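Local coordinates for protein putative hydrogenase (Pyrococcus furiosus, PDB 3LYU) that is one domain of a putative hydrogenase that, by family, probably acts as an oxidoreductase binding FAD and a [2Fe-2S] cluster, at residues F18-I24 with E106-F112; L50-F54 with V91-L95; V99-E104 with V126-Y130. Residue numbers count along the deposited sequence, not the author numbering.

Contact 1: F18-I24 with E106-F112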
loop_
_atom_site.group_PDB
_atom_site.type_symbol
_atom_site.label_atom_id
_atom_site.label_comp_id
_atom_site.label_asym_id
_atom_site.label_seq_id
_atom_site.Cartn_x
_atom_site.Cartn_y
_atom_site.Cartn_z
ATOM N N PHE B 18 -12.668 18.750 -4.354
ATOM C CA PHE B 18 -11.372 19.399 -4.205
ATOM C C PHE B 18 -11.497 20.807 -4.773
ATOM O O PHE B 18 -10.685 21.688 -4.481
ATOM C CB PHE B 18 -10.281 18.622 -4.955
ATOM C CG PHE B 18 -10.116 17.195 -4.492
ATOM C CD1 PHE B 18 -10.966 16.195 -4.960
ATOM C CD2 PHE B 18 -9.105 16.849 -3.595
ATOM C CE1 PHE B 18 -10.816 14.867 -4.546
ATOM C CE2 PHE B 18 -8.945 15.525 -3.171
ATOM C CZ PHE B 18 -9.805 14.528 -3.650
ATOM N N GLY B 19 -12.538 21.007 -5.573
ATOM C CA GLY B 19 -12.769 22.296 -6.175
ATOM C C GLY B 19 -12.539 22.221 -7.662
ATOM O O GLY B 19 -13.282 21.541 -8.359
ATOM N N LYS B 20 -11.511 22.920 -8.140
ATOM C CA LYS B 20 -11.183 22.944 -9.558
ATOM C C LYS B 20 -10.081 21.932 -9.830
ATOM O O LYS B 20 -8.980 22.049 -9.303
ATOM C CB LYS B 20 -10.741 24.343 -9.976
ATOM C CG LYS B 20 -10.640 24.508 -11.481
ATOM C CD LYS B 20 -10.404 25.950 -11.877
ATOM C CE LYS B 20 -10.378 26.109 -13.386
ATOM N NZ LYS B 20 -10.168 27.531 -13.774
ATOM N N ILE B 21 -10.391 20.942 -10.665
ATOM C CA ILE B 21 -9.448 19.873 -10.965
ATOM C C ILE B 21 -8.979 19.819 -12.418
ATOM O O ILE B 21 -9.760 19.974 -13.350
ATOM C CB ILE B 21 -10.056 18.476 -10.597
ATOM C CG1 ILE B 21 -10.559 18.483 -9.146
ATOM C CG2 ILE B 21 -9.000 17.374 -10.793
ATOM C CD1 ILE B 21 -11.380 17.276 -8.764
ATOM N N LEU B 22 -7.684 19.601 -12.595
ATOM C CA LEU B 22 -7.113 19.481 -13.914
ATOM C C LEU B 22 -6.778 18.002 -14.073
ATOM O O LEU B 22 -5.776 17.519 -13.533
ATOM C CB LEU B 22 -5.837 20.321 -14.029
ATOM C CG LEU B 22 -5.057 20.059 -15.321
ATOM C CD1 LEU B 22 -5.967 20.270 -16.534
ATOM C CD2 LEU B 22 -3.860 20.963 -15.397
ATOM N N ALA B 23 -7.632 17.278 -14.785
ATOM C CA ALA B 23 -7.409 15.861 -15.012
ATOM C C ALA B 23 -6.713 15.686 -16.370
ATOM O O ALA B 23 -7.292 15.983 -17.411
ATOM C CB ALA B 23 -8.736 15.123 -14.982
ATOM N N ILE B 24 -5.467 15.210 -16.339
ATOM C CA ILE B 24 -4.659 15.010 -17.543
ATOM C C ILE B 24 -4.539 13.548 -17.988
ATOM O O ILE B 24 -4.390 12.641 -17.166
ATOM C CB ILE B 24 -3.245 15.557 -17.331
ATOM C CG1 ILE B 24 -3.323 16.995 -16.850
ATOM C CG2 ILE B 24 -2.465 15.495 -18.619
ATOM C CD1 ILE B 24 -2.003 17.555 -16.468
ATOM N N GLU B 106 -5.031 30.307 -15.020
ATOM C CA GLU B 106 -5.964 30.145 -13.908
ATOM C C GLU B 106 -5.350 29.431 -12.697
ATOM O O GLU B 106 -4.181 29.028 -12.722
ATOM C CB GLU B 106 -7.195 29.391 -14.406
ATOM C CG GLU B 106 -6.845 28.285 -15.390
ATOM C CD GLU B 106 -7.847 28.165 -16.523
ATOM O OE1 GLU B 106 -9.027 27.863 -16.249
ATOM O OE2 GLU B 106 -7.454 28.376 -17.689
ATOM N N ASP B 107 -6.138 29.293 -11.631
ATOM C CA ASP B 107 -5.671 28.630 -10.417
ATOM C C ASP B 107 -6.418 27.325 -10.219
ATOM O O ASP B 107 -7.612 27.233 -10.495
ATOM C CB ASP B 107 -5.863 29.538 -9.205
ATOM C CG ASP B 107 -5.149 30.858 -9.363
ATOM O OD1 ASP B 107 -3.926 30.843 -9.615
ATOM O OD2 ASP B 107 -5.807 31.911 -9.241
ATOM N N TRP B 108 -5.708 26.313 -9.734
ATOM C CA TRP B 108 -6.302 25.002 -9.540
ATOM C C TRP B 108 -6.160 24.515 -8.117
ATOM O O TRP B 108 -5.281 24.958 -7.383
ATOM C CB TRP B 108 -5.644 23.996 -10.488
ATOM C CG TRP B 108 -5.624 24.465 -11.902
ATOM C CD1 TRP B 108 -4.789 25.399 -12.449
ATOM C CD2 TRP B 108 -6.533 24.089 -12.933
ATOM N NE1 TRP B 108 -5.128 25.631 -13.755
ATOM C CE2 TRP B 108 -6.198 24.841 -14.079
ATOM C CE3 TRP B 108 -7.607 23.187 -13.000
ATOM C CZ2 TRP B 108 -6.897 24.724 -15.277
ATOM C CZ3 TRP B 108 -8.302 23.071 -14.192
ATOM C CH2 TRP B 108 -7.944 23.838 -15.317
ATOM N N ASP B 109 -7.032 23.584 -7.742
ATOM C CA ASP B 109 -7.019 23.006 -6.409
ATOM C C ASP B 109 -6.313 21.660 -6.419
ATOM O O ASP B 109 -5.755 21.233 -5.409
ATOM C CB ASP B 109 -8.450 22.832 -5.906
ATOM C CG ASP B 109 -9.118 24.155 -5.597
ATOM O OD1 ASP B 109 -8.699 24.820 -4.618
ATOM O OD2 ASP B 109 -10.054 24.535 -6.335
ATOM N N LEU B 110 -6.335 20.997 -7.570
ATOM C CA LEU B 110 -5.701 19.696 -7.700
ATOM C C LEU B 110 -5.372 19.347 -9.146
ATOM O O LEU B 110 -6.012 19.826 -10.082
ATOM C CB LEU B 110 -6.613 18.601 -7.128
ATOM C CG LEU B 110 -6.165 17.162 -7.426
ATOM C CD1 LEU B 110 -4.935 16.827 -6.604
ATOM C CD2 LEU B 110 -7.278 16.188 -7.125
ATOM N N VAL B 111 -4.350 18.517 -9.313
ATOM C CA VAL B 111 -3.961 18.036 -10.626
ATOM C C VAL B 111 -3.799 16.522 -10.521
ATOM O O VAL B 111 -3.194 16.012 -9.582
ATOM C CB VAL B 111 -2.643 18.679 -11.132
ATOM C CG1 VAL B 111 -1.551 18.491 -10.118
ATOM C CG2 VAL B 111 -2.240 18.063 -12.466
ATOM N N PHE B 112 -4.393 15.810 -11.471
ATOM C CA PHE B 112 -4.317 14.363 -11.506
ATOM C C PHE B 112 -3.930 13.938 -12.906
ATOM O O PHE B 112 -4.468 14.439 -13.882
ATOM C CB PHE B 112 -5.659 13.761 -11.116
ATOM C CG PHE B 112 -5.796 12.305 -11.457
ATOM C CD1 PHE B 112 -6.521 11.906 -12.583
ATOM C CD2 PHE B 112 -5.237 11.328 -10.640
ATOM C CE1 PHE B 112 -6.694 10.557 -12.887
ATOM C CE2 PHE B 112 -5.401 9.969 -10.934
ATOM C CZ PHE B 112 -6.133 9.587 -12.059
#
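The most striking bump here is the Trp-108 indole, wedged between two side chains of strand 20-24. Lys-20 CE lies 3.9 Å from the centroid of the Trp-108 six-membered ring over one face, and Leu-22 CB also 3.9 Å away over the other. The extended lysine then carries NZ to Glu-106 OE1 (2.7 Å, a salt bridge), while NZ makes a cation-pi contact with the same ring. On the opposite face of the sheet, Leu-110 CD2 fills the hollow between the Phe-18 ring face and Ile-21 CG2. Gly-19 fits because a CB there would collide with the Asp-109 carboxylate, whose OD2 accepts from Lys-20 N (2.8 Å). From there the backbones run on in parallel: Leu-22 N to Leu-110 O (3.0 Å), Phe-112 N to Leu-22 O (3.0 Å) and Ile-24 N to Phe-112 O (2.8 Å). Small Ala-23 and the ring of Phe-112 face helix 29-42. Buried parallel neighbours like these are typical of the centre of a Rossmann-like alpha/beta sheet.

Contact 2: L50-F54 with V91-L95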
loop_
_atom_site.group_PDB
_atom_site.type_symbol
_atom_site.label_atom_id
_atom_site.label_comp_id
_atom_site.label_asym_id
_atom_site.label_seq_id
_atom_site.Cartn_x
_atom_site.Cartn_y
_atom_site.Cartn_z
ATOM N N LEU B 50 -7.391 17.418 -19.932
ATOM C CA LEU B 50 -6.446 17.730 -20.982
ATOM C C LEU B 50 -5.961 16.426 -21.588
ATOM O O LEU B 50 -5.497 15.548 -20.871
ATOM C CB LEU B 50 -5.261 18.522 -20.415
ATOM C CG LEU B 50 -4.013 18.609 -21.310
ATOM C CD1 LEU B 50 -4.326 19.405 -22.558
ATOM C CD2 LEU B 50 -2.863 19.238 -20.545
ATOM N N HIS B 51 -6.092 16.287 -22.898
ATOM C CA HIS B 51 -5.629 15.080 -23.559
ATOM C C HIS B 51 -4.514 15.453 -24.517
ATOM O O HIS B 51 -4.756 16.151 -25.511
ATOM C CB HIS B 51 -6.755 14.400 -24.354
ATOM C CG HIS B 51 -6.359 13.079 -24.948
ATOM N ND1 HIS B 51 -7.035 12.502 -26.001
ATOM C CD2 HIS B 51 -5.364 12.218 -24.626
ATOM C CE1 HIS B 51 -6.473 11.344 -26.304
ATOM N NE2 HIS B 51 -5.457 11.148 -25.483
ATOM N N VAL B 52 -3.296 15.001 -24.221
ATOM C CA VAL B 52 -2.163 15.284 -25.098
ATOM C C VAL B 52 -1.766 13.968 -25.755
ATOM O O VAL B 52 -1.402 13.001 -25.082
ATOM C CB VAL B 52 -0.961 15.881 -24.320
ATOM C CG1 VAL B 52 0.126 16.306 -25.300
ATOM C CG2 VAL B 52 -1.417 17.072 -23.480
ATOM N N THR B 53 -1.870 13.930 -27.078
ATOM C CA THR B 53 -1.537 12.723 -27.831
ATOM C C THR B 53 -1.260 13.110 -29.282
ATOM O O THR B 53 -1.232 14.296 -29.598
ATOM C CB THR B 53 -2.698 11.702 -27.761
ATOM O OG1 THR B 53 -2.251 10.435 -28.250
ATOM C CG2 THR B 53 -3.893 12.174 -28.586
ATOM N N PHE B 54 -1.045 12.125 -30.155
ATOM C CA PHE B 54 -0.782 12.399 -31.572
ATOM C C PHE B 54 -2.086 12.600 -32.331
ATOM O O PHE B 54 -3.112 12.042 -31.960
ATOM C CB PHE B 54 0.029 11.261 -32.190
ATOM C CG PHE B 54 1.435 11.178 -31.674
ATOM C CD1 PHE B 54 2.301 12.260 -31.807
ATOM C CD2 PHE B 54 1.896 10.022 -31.055
ATOM C CE1 PHE B 54 3.608 12.198 -31.335
ATOM C CE2 PHE B 54 3.204 9.947 -30.577
ATOM C CZ PHE B 54 4.064 11.041 -30.718
ATOM N N VAL B 91 5.439 15.363 -27.783
ATOM C CA VAL B 91 4.258 15.277 -26.930
ATOM C C VAL B 91 4.642 15.690 -25.515
ATOM O O VAL B 91 3.869 16.343 -24.819
ATOM C CB VAL B 91 3.678 13.851 -26.882
ATOM C CG1 VAL B 91 2.465 13.830 -25.987
ATOM C CG2 VAL B 91 3.291 13.393 -28.277
ATOM N N SER B 92 5.837 15.293 -25.093
ATOM C CA SER B 92 6.331 15.657 -23.774
ATOM C C SER B 92 6.447 17.183 -23.677
ATOM O O SER B 92 6.105 17.779 -22.660
ATOM C CB SER B 92 7.699 15.024 -23.529
ATOM O OG SER B 92 7.625 13.615 -23.451
ATOM N N GLN B 93 6.933 17.811 -24.741
ATOM C CA GLN B 93 7.081 19.260 -24.785
ATOM C C GLN B 93 5.731 19.973 -24.737
ATOM O O GLN B 93 5.530 20.875 -23.934
ATOM C CB GLN B 93 7.807 19.678 -26.061
ATOM C CG GLN B 93 9.253 19.225 -26.159
ATOM C CD GLN B 93 10.113 19.743 -25.009
ATOM O OE1 GLN B 93 10.141 19.155 -23.920
ATOM N NE2 GLN B 93 10.813 20.857 -25.245
ATOM N N ARG B 94 4.819 19.572 -25.618
ATOM C CA ARG B 94 3.482 20.152 -25.692
ATOM C C ARG B 94 2.769 20.006 -24.353
ATOM O O ARG B 94 1.923 20.822 -23.989
ATOM C CB ARG B 94 2.675 19.441 -26.783
ATOM C CG ARG B 94 1.230 19.894 -26.907
ATOM C CD ARG B 94 1.124 21.262 -27.581
ATOM N NE ARG B 94 1.469 21.205 -28.999
ATOM C CZ ARG B 94 0.670 20.733 -29.950
ATOM N NH1 ARG B 94 1.078 20.717 -31.214
ATOM N NH2 ARG B 94 -0.543 20.290 -29.642
ATOM N N LEU B 95 3.124 18.952 -23.625
ATOM C CA LEU B 95 2.530 18.653 -22.325
ATOM C C LEU B 95 2.988 19.610 -21.217
ATOM O O LEU B 95 2.177 20.054 -20.398
ATOM C CB LEU B 95 2.852 17.208 -21.930
ATOM C CG LEU B 95 2.200 16.638 -20.668
ATOM C CD1 LEU B 95 0.690 16.544 -20.840
ATOM C CD2 LEU B 95 2.784 15.263 -20.401
#
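In this Rossmann-like domain, helix 84-104 packs on one face of the parallel sheet, and here its residues 91-95 run along residues 50-54 of strand 46-54, in the opposite sense. The two short axes are nearly antiparallel, at 157°, and approach to 8.3 Å, as expected for a helix that returns the chain over the sheet. No hydrogen bond links the segments, since both backbones spend their polar groups within their own helix or sheet: Leu-95 N, for instance, bonds to Val-91 O at 3.0 Å.

The cohesion comes instead from apolar packing. Val-52 is the central knob, its CG1 3.5 Å from Val-91 CG1 and its CG2 3.4 Å from Leu-95 CD1; a compact beta-branched residue suits the strand and offers a methyl to each helix neighbour. Leu-50 CD2 extends the patch more loosely, 4.5 Å from Leu-95 CD1.

The aliphatic part of a charged residue joins in: Arg-94 CG rests 4.1 Å from Val-52 CG1, while NH2 of its guanidinium forms a salt bridge with Glu-74 of the adjacent strand 70-76, so the aliphatic part packs and the charge has a partner.

Aromatic packing closes the far end. The CA-to-CB bond of Phe-54 points away from the helix, yet its ring swings back and meets Phe-84 as well; Val-91 CG2 sits over one ring face, 3.3 Å from Phe-54 CE1.

Contact 3: V99-E104 with V126-Y130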
loop_
_atom_site.group_PDB
_atom_site.type_symbol
_atom_site.label_atom_id
_atom_site.label_comp_id
_atom_site.label_asym_id
_atom_site.label_seq_id
_atom_site.Cartn_x
_atom_site.Cartn_y
_atom_site.Cartn_z
ATOM N N VAL B 99 0.447 22.758 -19.620
ATOM C CA VAL B 99 0.234 22.726 -18.174
ATOM C C VAL B 99 0.783 24.014 -17.557
ATOM O O VAL B 99 0.102 24.694 -16.792
ATOM C CB VAL B 99 0.941 21.502 -17.548
ATOM C CG1 VAL B 99 0.862 21.556 -16.028
ATOM C CG2 VAL B 99 0.296 20.226 -18.068
ATOM N N ARG B 100 2.028 24.329 -17.897
ATOM C CA ARG B 100 2.677 25.541 -17.431
ATOM C C ARG B 100 1.742 26.709 -17.733
ATOM O O ARG B 100 1.540 27.596 -16.914
ATOM C CB ARG B 100 3.990 25.731 -18.188
ATOM C CG ARG B 100 4.636 27.094 -18.010
ATOM C CD ARG B 100 5.314 27.188 -16.664
ATOM N NE ARG B 100 6.488 26.325 -16.593
ATOM C CZ ARG B 100 7.183 26.108 -15.482
ATOM N NH1 ARG B 100 6.825 26.687 -14.340
ATOM N NH2 ARG B 100 8.248 25.321 -15.516
ATOM N N GLU B 101 1.172 26.686 -18.929
ATOM C CA GLU B 101 0.261 27.719 -19.391
ATOM C C GLU B 101 -1.069 27.769 -18.633
ATOM O O GLU B 101 -1.645 28.840 -18.446
ATOM C CB GLU B 101 0.001 27.516 -20.883
ATOM C CG GLU B 101 -1.262 28.180 -21.402
ATOM C CD GLU B 101 -1.549 27.818 -22.851
ATOM O OE1 GLU B 101 -2.683 28.063 -23.320
ATOM O OE2 GLU B 101 -0.635 27.291 -23.522
ATOM N N LEU B 102 -1.561 26.610 -18.207
ATOM C CA LEU B 102 -2.821 26.538 -17.485
ATOM C C LEU B 102 -2.685 26.845 -16.004
ATOM O O LEU B 102 -3.651 27.233 -15.358
ATOM C CB LEU B 102 -3.437 25.155 -17.648
ATOM C CG LEU B 102 -4.112 24.840 -18.980
ATOM C CD1 LEU B 102 -4.446 23.356 -19.010
ATOM C CD2 LEU B 102 -5.370 25.686 -19.143
ATOM N N LEU B 103 -1.491 26.650 -15.464
ATOM C CA LEU B 103 -1.244 26.920 -14.057
ATOM C C LEU B 103 -0.822 28.369 -13.881
ATOM O O LEU B 103 -1.094 28.987 -12.849
ATOM C CB LEU B 103 -0.146 25.998 -13.523
ATOM C CG LEU B 103 -0.564 24.600 -13.073
ATOM C CD1 LEU B 103 -1.439 23.953 -14.124
ATOM C CD2 LEU B 103 0.681 23.776 -12.807
ATOM N N GLU B 104 -0.150 28.898 -14.901
ATOM C CA GLU B 104 0.319 30.281 -14.899
ATOM C C GLU B 104 -0.873 31.161 -15.238
ATOM O O GLU B 104 -0.877 32.361 -14.963
ATOM C CB GLU B 104 1.431 30.466 -15.935
ATOM C CG GLU B 104 2.415 31.575 -15.604
ATOM C CD GLU B 104 3.684 31.498 -16.448
ATOM O OE1 GLU B 104 4.343 30.435 -16.453
ATOM O OE2 GLU B 104 4.027 32.505 -17.104
ATOM N N VAL B 126 6.462 20.789 -13.163
ATOM C CA VAL B 126 5.707 21.994 -13.458
ATOM C C VAL B 126 4.710 22.286 -12.343
ATOM O O VAL B 126 4.448 23.447 -12.013
ATOM C CB VAL B 126 4.940 21.851 -14.803
ATOM C CG1 VAL B 126 4.058 23.068 -15.043
ATOM C CG2 VAL B 126 5.918 21.691 -15.937
ATOM N N VAL B 127 4.163 21.228 -11.758
ATOM C CA VAL B 127 3.172 21.373 -10.703
ATOM C C VAL B 127 3.768 21.771 -9.365
ATOM O O VAL B 127 3.230 22.645 -8.689
ATOM C CB VAL B 127 2.358 20.077 -10.535
ATOM C CG1 VAL B 127 1.334 20.243 -9.454
ATOM C CG2 VAL B 127 1.669 19.746 -11.828
ATOM N N LYS B 128 4.870 21.132 -8.980
ATOM C CA LYS B 128 5.513 21.453 -7.707
ATOM C C LYS B 128 5.963 22.912 -7.772
ATOM O O LYS B 128 6.191 23.566 -6.752
ATOM C CB LYS B 128 6.719 20.536 -7.464
ATOM C CG LYS B 128 7.796 20.613 -8.547
ATOM C CD LYS B 128 9.210 20.692 -7.952
ATOM C CE LYS B 128 9.632 19.408 -7.246
ATOM N NZ LYS B 128 10.179 18.408 -8.199
ATOM N N GLU B 129 6.063 23.415 -8.995
ATOM C CA GLU B 129 6.483 24.781 -9.257
ATOM C C GLU B 129 5.456 25.811 -8.797
ATOM O O GLU B 129 5.819 26.903 -8.364
ATOM C CB GLU B 129 6.716 24.947 -10.759
ATOM C CG GLU B 129 7.381 26.256 -11.174
ATOM C CD GLU B 129 8.897 26.147 -11.228
ATOM O OE1 GLU B 129 9.503 25.743 -10.209
ATOM O OE2 GLU B 129 9.479 26.463 -12.289
ATOM N N TYR B 130 4.175 25.455 -8.892
ATOM C CA TYR B 130 3.080 26.361 -8.526
ATOM C C TYR B 130 2.374 26.120 -7.191
ATOM O O TYR B 130 1.450 26.853 -6.839
ATOM C CB TYR B 130 2.031 26.379 -9.649
ATOM C CG TYR B 130 2.555 26.965 -10.939
ATOM C CD1 TYR B 130 3.567 26.330 -11.656
ATOM C CD2 TYR B 130 2.082 28.188 -11.411
ATOM C CE1 TYR B 130 4.099 26.899 -12.801
ATOM C CE2 TYR B 130 2.606 28.768 -12.553
ATOM C CZ TYR B 130 3.616 28.121 -13.243
ATOM O OH TYR B 130 4.153 28.708 -14.366
#
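Val-99 opens the contact on the side of helix 84-104 that faces the sheet, where its CG1 meets CG1 of Val-126 at 3.7 Å. The two helices are nearly parallel, inclined by 16° with axes 10.0 Å apart, and this compact valine pair fills the gap between them next to the sheet. One residue on, Arg-100 does two jobs. Its CA lies against Val-126 CG1 (3.7 Å), and its long chain folds across so that Val-126 CG2 rests over a face of the guanidinium. NH1 then makes a weak hydrogen bond to Tyr-130 OH and a weak one, part of a salt bridge, to Glu-129 OE2, both at 3.4 Å. A turn further along, Leu-103 is the greasy centre. Its CD2 approaches Val-126 CG1 (4.1 Å) and Val-127 CG2 (4.3 Å), while its CB lies 3.9 Å from the centroid of the Tyr-130 ring in a CH-pi contact over the face. Leucine suits this spot, being long enough to reach both the second helix and Leu-22 of the sheet. Glu-104 finishes the segment at the surface, with OE1 2.7 Å from Tyr-130 OH. The chemistry is thus graded: valines and leucine seal the inner side toward the sheet, and polar groups gather on the outer side, implying that apolar burial holds the helices together and the weak bonds of Arg-100 to Glu-129 and Tyr-130 supplement it.

How the contacts relate
Along the chain, contact 2 is nested within the loop closed by contact 1, contact 3 follows contact 2, and contacts 1 and 3 interleave. Their centres lie about 17 Å (1 and 2), 11 Å (1 and 3) and 15 Å (2 and 3) apart. Contacts 1 and 2 share the parallel sheet through neighbouring strands 20-26 and 46-54; contacts 2 and 3 share helix 84-104, which crosses over the sheet from strand 70-76 to strand 110-114. Helix 117-130 then lies beside it on the same face. Ile-24 meets Leu-95 and Val-99, and Val-111 meets Val-127, so sheet and helix pair form one continuous hydrophobic core of this Rossmann-like domain.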